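Local atomic coordinates of hypothetical sugar binding protein (Bacteroides thetaiotaomicron, PDB entry 3SEE), a protein that is of uncharacterised function but has a galactose-binding-domain-like fold and probably binds sugars. Residues 130-133 and 134-138. Numbering follows the deposited sequence.
Sequences FFMR and RDYDA
Tyr136 sets its CB and the near part of its ring against Met132 and Arg133 where strand 130-133 runs out into a type I beta turn, Arg133 to Tyr136. The strand lies between strands 160-167 and 170-172 of the eight-stranded antiparallel sheet, and the turn starts the loop leading to strand 149-152. One backbone bond closes the turn: Tyr136 N donates to Arg133 O (3.0 Å, 163° at the hydrogen). The tight part lies around Tyr136. At the base of its side chain, CB packs 3.9 Å from CG of Met132, a selenomethionine. Farther out, Met132 SE sits 4.1 Å from Tyr136 CD2 in the ring plane, an edge-on Met-aromatic contact. Bending at chi3 (89°) turns the Met132 methyl toward the turn, CE lying 3.7 Å from Arg134 O. At the CD1 edge, Arg133 NH2 comes to 3.7 Å from Tyr136 CD1, near the ring plane; guanidinium and ring are inclined by 67°, so they do not stack. Instead, one guanidinium face lies over Tyr136 CA. The solvent side is looser: the Arg134 side chain leads away from the turn, and in the conformers given the charged groups of Asp135 and Arg133 do not meet. Two neutral oxygens farther along the loop, Ser145 O bonded to NE and Gln141 OE1 to NH2, thus hold the guanidinium of the buried Arg133, in the conformer given, and the Tyr136 edge packs beside it.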
# COMPACT_ATOMS: atom_id res chain seq x y z
N PHE A 130 -2.58 -8.08 8.00
CA PHE A 130 -1.61 -7.61 7.00
C PHE A 130 -0.50 -8.64 6.84
O PHE A 130 -0.08 -9.23 7.83
CB PHE A 130 -0.94 -6.31 7.45
CG PHE A 130 -1.87 -5.18 7.78
CD1 PHE A 130 -2.44 -5.06 9.04
CD2 PHE A 130 -2.12 -4.19 6.86
CE1 PHE A 130 -3.22 -3.95 9.36
CE2 PHE A 130 -2.90 -3.09 7.18
CZ PHE A 130 -3.46 -3.00 8.41
N PHE A 131 0.08 -8.76 5.65
CA PHE A 131 1.35 -9.48 5.55
C PHE A 131 2.48 -8.68 6.21
O PHE A 131 2.49 -7.44 6.18
CB PHE A 131 1.70 -9.75 4.11
CG PHE A 131 0.76 -10.70 3.43
CD1 PHE A 131 0.57 -11.98 3.92
CD2 PHE A 131 0.04 -10.33 2.30
CE1 PHE A 131 -0.29 -12.86 3.29
CE2 PHE A 131 -0.83 -11.20 1.67
CZ PHE A 131 -0.99 -12.47 2.16
N MSE A 132 3.40 -9.38 6.85
CA MSE A 132 4.49 -8.75 7.57
C MSE A 132 5.59 -8.31 6.63
O MSE A 132 6.09 -9.08 5.82
CB MSE A 132 5.05 -9.74 8.58
CG MSE A 132 6.01 -9.07 9.58
SE MSE A 132 6.96 -10.37 10.68
CE MSE A 132 8.48 -10.68 9.51
N ARG A 133 6.05 -7.08 6.80
CA ARG A 133 7.22 -6.69 6.05
C ARG A 133 8.41 -7.52 6.59
O ARG A 133 8.58 -7.77 7.79
CB ARG A 133 7.42 -5.17 6.02
CG ARG A 133 7.79 -4.54 7.33
CD ARG A 133 7.86 -3.00 7.25
NE ARG A 133 8.07 -2.53 8.60
CZ ARG A 133 9.25 -2.50 9.21
NH1 ARG A 133 10.35 -2.89 8.60
NH2 ARG A 133 9.30 -2.07 10.46
N ARG A 134 9.21 -8.02 5.67
CA ARG A 134 10.18 -9.03 6.01
C ARG A 134 11.20 -8.60 7.04
O ARG A 134 11.60 -9.40 7.89
CB ARG A 134 10.86 -9.48 4.74
CG ARG A 134 11.48 -10.73 4.81
CD ARG A 134 11.68 -11.35 3.44
NE ARG A 134 12.31 -12.60 3.78
CZ ARG A 134 13.53 -12.94 3.45
NH1 ARG A 134 14.30 -12.14 2.73
NH2 ARG A 134 13.96 -14.14 3.78
N ASP A 135 11.58 -7.33 7.00
CA ASP A 135 12.56 -6.79 7.93
C ASP A 135 11.98 -6.38 9.28
O ASP A 135 12.69 -5.86 10.12
CB ASP A 135 13.31 -5.61 7.30
CG ASP A 135 14.45 -6.05 6.42
OD1 ASP A 135 15.14 -7.00 6.81
OD2 ASP A 135 14.64 -5.47 5.32
N TYR A 136 10.70 -6.65 9.52
CA TYR A 136 10.13 -6.26 10.83
C TYR A 136 10.73 -7.10 11.95
O TYR A 136 10.82 -8.31 11.86
CB TYR A 136 8.62 -6.43 10.85
CG TYR A 136 7.96 -6.04 12.15
CD1 TYR A 136 8.17 -4.78 12.69
CD2 TYR A 136 7.12 -6.90 12.82
CE1 TYR A 136 7.56 -4.39 13.86
CE2 TYR A 136 6.49 -6.51 13.98
CZ TYR A 136 6.70 -5.26 14.51
OH TYR A 136 6.07 -4.87 15.68
N ASP A 137 11.08 -6.39 13.01
CA ASP A 137 11.52 -7.02 14.27
C ASP A 137 10.94 -6.16 15.40
O ASP A 137 11.38 -5.03 15.60
CB ASP A 137 13.06 -7.06 14.29
CG ASP A 137 13.65 -7.65 15.54
OD1 ASP A 137 13.07 -7.52 16.61
OD2 ASP A 137 14.77 -8.20 15.44
N ALA A 138 9.94 -6.69 16.10
CA ALA A 138 9.20 -5.90 17.10
C ALA A 138 10.07 -5.50 18.27
O ALA A 138 9.82 -4.48 18.89
CB ALA A 138 7.96 -6.67 17.63